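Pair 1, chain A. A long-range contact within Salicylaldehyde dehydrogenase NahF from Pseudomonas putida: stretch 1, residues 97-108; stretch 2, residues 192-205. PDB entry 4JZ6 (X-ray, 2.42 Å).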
# COMPACT_ATOMS: atom_id res chain seq x y z
N PRO A 97 -33.96 -15.18 -1.36
CA PRO A 97 -35.14 -14.49 -0.82
C PRO A 97 -34.93 -13.88 0.56
O PRO A 97 -35.50 -12.82 0.83
CB PRO A 97 -36.18 -15.61 -0.74
CG PRO A 97 -35.75 -16.59 -1.75
CD PRO A 97 -34.26 -16.58 -1.69
N LYS A 98 -34.15 -14.53 1.41
CA LYS A 98 -33.88 -14.01 2.76
C LYS A 98 -33.05 -12.73 2.70
O LYS A 98 -33.31 -11.77 3.43
CB LYS A 98 -33.21 -15.07 3.64
CG LYS A 98 -32.90 -14.63 5.07
CD LYS A 98 -34.16 -14.24 5.83
CE LYS A 98 -35.11 -15.42 6.01
NZ LYS A 98 -36.52 -14.99 6.26
N PHE A 99 -32.05 -12.72 1.83
CA PHE A 99 -31.22 -11.53 1.65
C PHE A 99 -32.07 -10.35 1.21
O PHE A 99 -31.94 -9.25 1.75
CB PHE A 99 -30.11 -11.78 0.63
CG PHE A 99 -28.89 -12.42 1.22
CD1 PHE A 99 -28.03 -11.68 2.02
CD2 PHE A 99 -28.60 -13.75 0.98
CE1 PHE A 99 -26.91 -12.26 2.57
CE2 PHE A 99 -27.48 -14.34 1.53
CZ PHE A 99 -26.63 -13.60 2.33
N ILE A 100 -32.94 -10.59 0.22
CA ILE A 100 -33.84 -9.56 -0.28
C ILE A 100 -34.65 -8.99 0.88
O ILE A 100 -34.73 -7.77 1.07
CB ILE A 100 -34.80 -10.11 -1.34
CG1 ILE A 100 -34.01 -10.71 -2.51
CG2 ILE A 100 -35.76 -9.03 -1.82
CD1 ILE A 100 -33.89 -9.82 -3.71
N GLU A 101 -35.22 -9.90 1.67
CA GLU A 101 -36.10 -9.53 2.78
C GLU A 101 -35.37 -8.76 3.87
O GLU A 101 -35.86 -7.74 4.36
CB GLU A 101 -36.74 -10.78 3.37
CG GLU A 101 -37.74 -10.51 4.48
CD GLU A 101 -38.06 -11.75 5.28
OE1 GLU A 101 -37.75 -12.86 4.80
OE2 GLU A 101 -38.61 -11.62 6.39
N VAL A 102 -34.19 -9.25 4.25
CA VAL A 102 -33.45 -8.65 5.34
C VAL A 102 -32.88 -7.29 4.96
O VAL A 102 -32.97 -6.33 5.72
CB VAL A 102 -32.33 -9.58 5.84
CG1 VAL A 102 -31.38 -8.84 6.76
CG2 VAL A 102 -32.93 -10.79 6.54
N MET A 103 -32.30 -7.22 3.76
CA MET A 103 -31.74 -5.97 3.26
C MET A 103 -32.81 -4.89 3.10
O MET A 103 -32.55 -3.70 3.31
CB MET A 103 -31.00 -6.19 1.94
CG MET A 103 -29.59 -6.74 2.11
SD MET A 103 -28.64 -6.81 0.57
CE MET A 103 -28.87 -5.15 -0.07
N ALA A 104 -34.03 -5.31 2.75
CA ALA A 104 -35.14 -4.37 2.66
C ALA A 104 -35.47 -3.80 4.03
O ALA A 104 -35.77 -2.62 4.17
CB ALA A 104 -36.36 -5.04 2.04
N MET A 105 -35.40 -4.65 5.06
CA MET A 105 -35.75 -4.22 6.41
C MET A 105 -34.66 -3.35 7.02
O MET A 105 -34.95 -2.32 7.64
CB MET A 105 -36.02 -5.44 7.31
CG MET A 105 -37.24 -6.25 6.91
SD MET A 105 -37.36 -7.82 7.79
CE MET A 105 -37.60 -7.26 9.48
N GLU A 106 -33.41 -3.77 6.85
CA GLU A 106 -32.30 -3.12 7.55
C GLU A 106 -31.81 -1.84 6.90
O GLU A 106 -31.56 -0.85 7.59
CB GLU A 106 -31.13 -4.09 7.72
CG GLU A 106 -31.42 -5.25 8.64
CD GLU A 106 -30.15 -5.91 9.13
OE1 GLU A 106 -29.28 -6.23 8.29
OE2 GLU A 106 -30.02 -6.10 10.36
N VAL A 107 -31.66 -1.86 5.58
CA VAL A 107 -31.00 -0.75 4.89
C VAL A 107 -31.83 -0.16 3.76
O VAL A 107 -31.30 0.52 2.88
CB VAL A 107 -29.59 -1.15 4.38
CG1 VAL A 107 -28.75 -1.71 5.52
CG2 VAL A 107 -29.68 -2.15 3.24
N GLY A 108 -33.14 -0.42 3.79
CA GLY A 108 -34.06 0.14 2.82
C GLY A 108 -33.71 -0.16 1.37
O GLY A 108 -33.92 0.68 0.49
N GLU A 192 -23.27 -1.50 11.99
CA GLU A 192 -24.31 -1.34 12.99
C GLU A 192 -25.69 -1.24 12.35
O GLU A 192 -26.70 -1.53 13.00
CB GLU A 192 -24.04 -0.10 13.85
CG GLU A 192 -24.13 1.22 13.11
CD GLU A 192 -22.78 1.80 12.76
OE1 GLU A 192 -21.85 1.01 12.45
OE2 GLU A 192 -22.65 3.04 12.80
N PHE A 193 -25.74 -0.84 11.08
CA PHE A 193 -27.00 -0.68 10.37
C PHE A 193 -27.42 -1.96 9.64
O PHE A 193 -28.56 -2.08 9.17
CB PHE A 193 -26.90 0.46 9.36
CG PHE A 193 -26.58 1.79 9.98
CD1 PHE A 193 -27.47 2.40 10.85
CD2 PHE A 193 -25.40 2.45 9.67
CE1 PHE A 193 -27.18 3.63 11.42
CE2 PHE A 193 -25.11 3.68 10.23
CZ PHE A 193 -26.00 4.27 11.10
N SER A 194 -26.49 -2.91 9.55
CA SER A 194 -26.73 -4.13 8.79
C SER A 194 -26.32 -5.42 9.53
O SER A 194 -25.65 -6.27 8.96
CB SER A 194 -26.01 -4.02 7.44
OG SER A 194 -25.55 -5.29 7.01
N PRO A 195 -26.75 -5.59 10.80
CA PRO A 195 -26.21 -6.75 11.50
C PRO A 195 -26.84 -8.09 11.10
O PRO A 195 -26.16 -9.11 11.17
CB PRO A 195 -26.52 -6.44 12.97
CG PRO A 195 -27.72 -5.61 12.92
CD PRO A 195 -27.61 -4.77 11.68
N ALA A 196 -28.11 -8.09 10.68
CA ALA A 196 -28.74 -9.33 10.26
C ALA A 196 -28.17 -9.82 8.94
O ALA A 196 -27.97 -11.02 8.74
CB ALA A 196 -30.25 -9.16 10.16
N THR A 197 -27.91 -8.88 8.03
CA THR A 197 -27.38 -9.22 6.72
C THR A 197 -25.96 -9.76 6.82
O THR A 197 -25.60 -10.74 6.16
CB THR A 197 -27.36 -8.00 5.80
OG1 THR A 197 -28.55 -7.24 6.00
CG2 THR A 197 -27.28 -8.44 4.35
N HIS A 198 -25.14 -9.11 7.64
CA HIS A 198 -23.76 -9.52 7.82
C HIS A 198 -23.64 -10.83 8.60
O HIS A 198 -22.73 -11.63 8.37
CB HIS A 198 -22.96 -8.40 8.49
CG HIS A 198 -22.69 -7.25 7.59
ND1 HIS A 198 -22.24 -6.03 8.05
CD2 HIS A 198 -22.80 -7.13 6.24
CE1 HIS A 198 -22.09 -5.21 7.03
NE2 HIS A 198 -22.42 -5.85 5.92
N ALA A 199 -24.57 -11.06 9.52
CA ALA A 199 -24.61 -12.34 10.20
C ALA A 199 -24.99 -13.41 9.18
O ALA A 199 -24.42 -14.51 9.17
CB ALA A 199 -25.60 -12.31 11.34
N LEU A 200 -25.95 -13.08 8.31
CA LEU A 200 -26.41 -14.01 7.29
C LEU A 200 -25.30 -14.43 6.34
O LEU A 200 -25.13 -15.62 6.06
CB LEU A 200 -27.59 -13.43 6.51
CG LEU A 200 -28.19 -14.41 5.49
CD1 LEU A 200 -28.59 -15.70 6.19
CD2 LEU A 200 -29.37 -13.81 4.75
N ILE A 201 -24.56 -13.46 5.82
CA ILE A 201 -23.48 -13.77 4.90
C ILE A 201 -22.46 -14.66 5.61
O ILE A 201 -21.94 -15.61 5.03
CB ILE A 201 -22.81 -12.50 4.28
CG1 ILE A 201 -21.83 -12.88 3.17
CG2 ILE A 201 -22.10 -11.67 5.33
CD1 ILE A 201 -21.30 -11.70 2.40
N THR A 202 -22.23 -14.38 6.88
CA THR A 202 -21.36 -15.21 7.70
C THR A 202 -21.90 -16.63 7.75
O THR A 202 -21.17 -17.59 7.53
CB THR A 202 -21.24 -14.67 9.14
OG1 THR A 202 -20.77 -13.32 9.10
CG2 THR A 202 -20.28 -15.53 9.95
N GLN A 203 -23.20 -16.75 8.03
CA GLN A 203 -23.84 -18.05 8.11
C GLN A 203 -23.63 -18.85 6.83
O GLN A 203 -23.37 -20.05 6.86
CB GLN A 203 -25.33 -17.91 8.42
CG GLN A 203 -26.03 -19.24 8.62
CD GLN A 203 -27.53 -19.10 8.68
OE1 GLN A 203 -28.06 -18.00 8.84
NE2 GLN A 203 -28.23 -20.22 8.55
N CYS A 204 -23.74 -18.17 5.69
CA CYS A 204 -23.52 -18.81 4.41
C CYS A 204 -22.13 -19.44 4.35
O CYS A 204 -21.98 -20.60 3.96
CB CYS A 204 -23.70 -17.81 3.28
SG CYS A 204 -25.43 -17.43 2.97
N VAL A 205 -21.13 -18.67 4.75
CA VAL A 205 -19.76 -19.16 4.79
C VAL A 205 -19.64 -20.38 5.72
O VAL A 205 -18.94 -21.34 5.40
CB VAL A 205 -18.78 -18.05 5.20
CG1 VAL A 205 -17.37 -18.58 5.27
CG2 VAL A 205 -18.87 -16.92 4.21

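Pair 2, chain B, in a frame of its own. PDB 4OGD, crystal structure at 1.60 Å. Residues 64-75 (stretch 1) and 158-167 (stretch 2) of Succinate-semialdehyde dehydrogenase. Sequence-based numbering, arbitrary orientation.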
# COMPACT_ATOMS: atom_id res chain seq x y z
N ASP B 64 -19.34 -24.60 -17.75
CA ASP B 64 -18.62 -25.09 -18.91
C ASP B 64 -18.45 -24.03 -20.00
O ASP B 64 -17.44 -24.01 -20.71
CB ASP B 64 -19.24 -26.39 -19.44
CG ASP B 64 -19.09 -27.55 -18.46
OD1 ASP B 64 -18.37 -27.42 -17.44
OD2 ASP B 64 -19.69 -28.61 -18.73
N LYS B 65 -19.43 -23.12 -20.11
CA LYS B 65 -19.32 -21.99 -21.03
C LYS B 65 -18.12 -21.12 -20.67
O LYS B 65 -17.31 -20.78 -21.52
CB LYS B 65 -20.60 -21.14 -21.04
CG LYS B 65 -20.43 -19.75 -21.65
CD LYS B 65 -21.64 -18.83 -21.41
CE LYS B 65 -21.33 -17.38 -21.74
NZ LYS B 65 -22.56 -16.53 -21.66
N TYR B 66 -18.00 -20.76 -19.39
CA TYR B 66 -16.90 -19.90 -18.97
C TYR B 66 -15.56 -20.63 -19.01
O TYR B 66 -14.54 -20.04 -19.37
CB TYR B 66 -17.19 -19.33 -17.58
CG TYR B 66 -18.29 -18.30 -17.64
CD1 TYR B 66 -18.05 -17.02 -18.13
CD2 TYR B 66 -19.58 -18.61 -17.23
CE1 TYR B 66 -19.05 -16.07 -18.20
CE2 TYR B 66 -20.60 -17.67 -17.30
CZ TYR B 66 -20.33 -16.41 -17.78
OH TYR B 66 -21.33 -15.47 -17.85
N ALA B 67 -15.57 -21.91 -18.65
CA ALA B 67 -14.36 -22.72 -18.73
C ALA B 67 -13.84 -22.76 -20.17
O ALA B 67 -12.65 -22.58 -20.41
CB ALA B 67 -14.62 -24.12 -18.22
N GLU B 68 -14.74 -23.01 -21.12
CA GLU B 68 -14.30 -23.09 -22.52
C GLU B 68 -13.77 -21.74 -23.05
O GLU B 68 -12.84 -21.71 -23.86
CB GLU B 68 -15.41 -23.64 -23.43
CG GLU B 68 -14.96 -23.72 -24.89
CD GLU B 68 -15.92 -24.49 -25.77
OE1 GLU B 68 -16.94 -25.01 -25.27
OE2 GLU B 68 -15.64 -24.57 -26.99
N ILE B 69 -14.38 -20.64 -22.61
CA ILE B 69 -13.92 -19.32 -23.01
C ILE B 69 -12.46 -19.14 -22.61
O ILE B 69 -11.64 -18.63 -23.39
CB ILE B 69 -14.79 -18.22 -22.37
CG1 ILE B 69 -16.12 -18.11 -23.12
CG2 ILE B 69 -14.07 -16.87 -22.39
CD1 ILE B 69 -17.12 -17.19 -22.46
N MET B 70 -12.12 -19.59 -21.42
CA MET B 70 -10.73 -19.47 -20.96
C MET B 70 -9.77 -20.37 -21.74
O MET B 70 -8.69 -19.94 -22.14
CB MET B 70 -10.64 -19.74 -19.46
CG MET B 70 -11.31 -18.67 -18.63
SD MET B 70 -10.96 -18.90 -16.88
CE MET B 70 -12.41 -19.79 -16.34
N THR B 71 -10.18 -21.62 -21.98
CA THR B 71 -9.38 -22.54 -22.78
C THR B 71 -9.14 -22.00 -24.20
O THR B 71 -8.01 -22.03 -24.71
CB THR B 71 -10.05 -23.92 -22.86
OG1 THR B 71 -10.10 -24.51 -21.56
CG2 THR B 71 -9.29 -24.84 -23.83
N LYS B 72 -10.20 -21.51 -24.84
CA LYS B 72 -10.06 -20.97 -26.18
C LYS B 72 -9.22 -19.69 -26.26
O LYS B 72 -8.58 -19.43 -27.27
CB LYS B 72 -11.43 -20.81 -26.85
CG LYS B 72 -12.19 -22.14 -27.07
CD LYS B 72 -11.47 -23.04 -28.08
CE LYS B 72 -12.04 -24.47 -28.10
NZ LYS B 72 -13.45 -24.53 -28.61
N ASP B 73 -9.20 -18.91 -25.18
CA ASP B 73 -8.39 -17.68 -25.13
C ASP B 73 -6.90 -18.00 -24.93
O ASP B 73 -6.04 -17.54 -25.69
CB ASP B 73 -8.83 -16.77 -23.97
CG ASP B 73 -9.86 -15.71 -24.38
OD1 ASP B 73 -10.24 -15.61 -25.57
OD2 ASP B 73 -10.28 -14.96 -23.49
N MET B 74 -6.60 -18.76 -23.89
CA MET B 74 -5.21 -18.87 -23.48
C MET B 74 -4.66 -20.29 -23.36
O MET B 74 -3.51 -20.48 -22.95
CB MET B 74 -4.96 -18.05 -22.20
CG MET B 74 -5.94 -18.30 -21.06
SD MET B 74 -5.75 -19.90 -20.30
CE MET B 74 -4.05 -19.77 -19.70
N GLY B 75 -5.47 -21.28 -23.73
CA GLY B 75 -4.98 -22.63 -23.93
C GLY B 75 -5.05 -23.63 -22.79
O GLY B 75 -4.73 -24.80 -23.00
N SER B 158 -3.99 -8.81 -23.55
CA SER B 158 -4.37 -8.71 -24.96
C SER B 158 -4.86 -10.03 -25.53
O SER B 158 -5.65 -10.05 -26.48
CB SER B 158 -3.19 -8.19 -25.79
OG SER B 158 -2.12 -9.11 -25.80
N ILE B 159 -4.38 -11.14 -24.97
CA ILE B 159 -4.73 -12.45 -25.50
C ILE B 159 -5.95 -13.10 -24.85
O ILE B 159 -6.37 -14.18 -25.28
CB ILE B 159 -3.55 -13.44 -25.46
CG1 ILE B 159 -3.12 -13.72 -24.01
CG2 ILE B 159 -2.39 -12.92 -26.30
CD1 ILE B 159 -2.34 -15.02 -23.86
N CYS B 160 -6.55 -12.46 -23.84
CA CYS B 160 -7.80 -13.01 -23.32
C CYS B 160 -8.97 -12.02 -23.36
O CYS B 160 -9.63 -11.76 -22.35
CB CYS B 160 -7.62 -13.67 -21.94
SG CYS B 160 -6.99 -12.62 -20.63
N PRO B 161 -9.25 -11.47 -24.55
CA PRO B 161 -10.31 -10.46 -24.62
C PRO B 161 -11.71 -11.03 -24.47
O PRO B 161 -12.58 -10.31 -23.99
CB PRO B 161 -10.11 -9.86 -26.02
CG PRO B 161 -9.52 -10.98 -26.82
CD PRO B 161 -8.68 -11.78 -25.87
N ARG B 162 -11.95 -12.28 -24.85
CA ARG B 162 -13.28 -12.86 -24.65
C ARG B 162 -13.54 -13.12 -23.16
O ARG B 162 -14.64 -12.89 -22.67
CB ARG B 162 -13.48 -14.14 -25.47
CG ARG B 162 -14.86 -14.76 -25.31
CD ARG B 162 -16.00 -13.85 -25.75
NE ARG B 162 -17.27 -14.54 -25.53
CZ ARG B 162 -18.34 -14.01 -24.95
NH1 ARG B 162 -18.33 -12.75 -24.54
NH2 ARG B 162 -19.42 -14.76 -24.78
N SER B 163 -12.51 -13.57 -22.45
CA SER B 163 -12.62 -13.73 -21.00
C SER B 163 -13.00 -12.40 -20.36
O SER B 163 -13.91 -12.33 -19.54
CB SER B 163 -11.30 -14.25 -20.40
OG SER B 163 -10.93 -15.52 -20.95
N ALA B 164 -12.31 -11.33 -20.78
CA ALA B 164 -12.52 -10.01 -20.20
C ALA B 164 -13.90 -9.48 -20.51
O ALA B 164 -14.59 -8.95 -19.64
CB ALA B 164 -11.46 -9.05 -20.72
N GLN B 165 -14.29 -9.60 -21.77
CA GLN B 165 -15.60 -9.11 -22.19
C GLN B 165 -16.73 -9.87 -21.51
O GLN B 165 -17.70 -9.28 -21.03
CB GLN B 165 -15.72 -9.24 -23.71
CG GLN B 165 -17.12 -8.97 -24.23
CD GLN B 165 -17.25 -9.31 -25.70
OE1 GLN B 165 -17.23 -10.49 -26.08
NE2 GLN B 165 -17.38 -8.29 -26.53
N SER B 166 -16.60 -11.20 -21.46
CA SER B 166 -17.64 -12.03 -20.86
C SER B 166 -17.76 -11.81 -19.35
O SER B 166 -18.81 -12.06 -18.78
CB SER B 166 -17.40 -13.51 -21.16
OG SER B 166 -16.16 -13.96 -20.62
N PHE B 167 -16.68 -11.37 -18.70
CA PHE B 167 -16.77 -11.12 -17.27
C PHE B 167 -17.68 -9.93 -17.00
O PHE B 167 -18.55 -9.99 -16.11
CB PHE B 167 -15.39 -10.91 -16.63
CG PHE B 167 -15.40 -11.02 -15.12
CD1 PHE B 167 -15.85 -9.96 -14.34
CD2 PHE B 167 -15.00 -12.19 -14.50
CE1 PHE B 167 -15.88 -10.07 -12.95
CE2 PHE B 167 -15.02 -12.31 -13.12
CZ PHE B 167 -15.46 -11.25 -12.35
O HOH W 1 -20.96 -13.67 -19.94
O HOH W 2 -5.72 -15.61 -27.52

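What geometry do the two contacts share? In each, a helix runs nearly antiparallel to the start of a second helix, with axes 9.1 Å apart at 154° in pair 1 and 8.8 Å apart at 149° in pair 2. Fourteen central residues superpose with an RMSD of 0.4 Å. Gly A108 and Gly B75 match, each the first residue to leave helical phi/psi, with positive phi, and Pro A195 and Pro B161 match in the first turn of the second helix. Ser A194 and Cys B160 share the N-cap position.

How does an acidic side chain fasten the first helix to the start of the second? Glu A106 and Asp B73 coincide; both have CA-to-CB bonds directed toward the second stretch, and their carboxylates accept bonds from backbone NH groups that the first turn of a helix leaves without helical acceptors. In pair 1 the carboxylate spreads over two of them: Ala A196 N donates to Glu A106 OE2 at 2.8 Å and Thr A197 N to Glu A106 OE1 at 3.0 Å, while Thr A197 OG1 donates to the same OE1 at 2.6 Å. The shorter Asp B73 keeps the same pair of bonds on one oxygen, with Ser B163 N to Asp B73 OD2 at 2.8 Å and Ser B163 OG to Asp B73 OD2 at 2.7 Å. Thr A197 and Ser B163 thus play the same polar part, but the threonine methyl also packs, its CG2 lying 3.6 Å from Met A103 CG.

How is the space between the helices filled one turn earlier? Val A102 CG1 rests 3.6 Å from Ala A196 CB, a small pair in close contact. At the matching positions both side chains are larger: Ile B69 CG2 meets Arg B162 CG at 3.7 Å, and Ile B69 CD1 lies over one face of the guanidinium.

What surrounds the aromatic ring at the far end? Phe A99 sits among Thr A197, Leu A200, Ile A201 and Cys A204. Leu A200 CD2 stands 3.5 Å from the ring centroid of Phe A99, almost on the ring normal, and Cys A204 SG lies at the ring edge, 4.0 Å from Phe A99 CE2. Near the matching Tyr B66, Ser B166 stands where pair 1 has Leu A200. The tyrosine ring has Ser B166 O near its edge, 4.1 Å from Tyr B66 CE1, and a water donates to both Tyr B66 OH, at 2.8 Å from the water O, and Ser B166 O, at 2.9 Å from that same water O. Leu A200 thus covers a face of Phe A99, whereas in pair 2 Ser B166 at that position offers its carbonyl O to a water that also binds Tyr B66 OH.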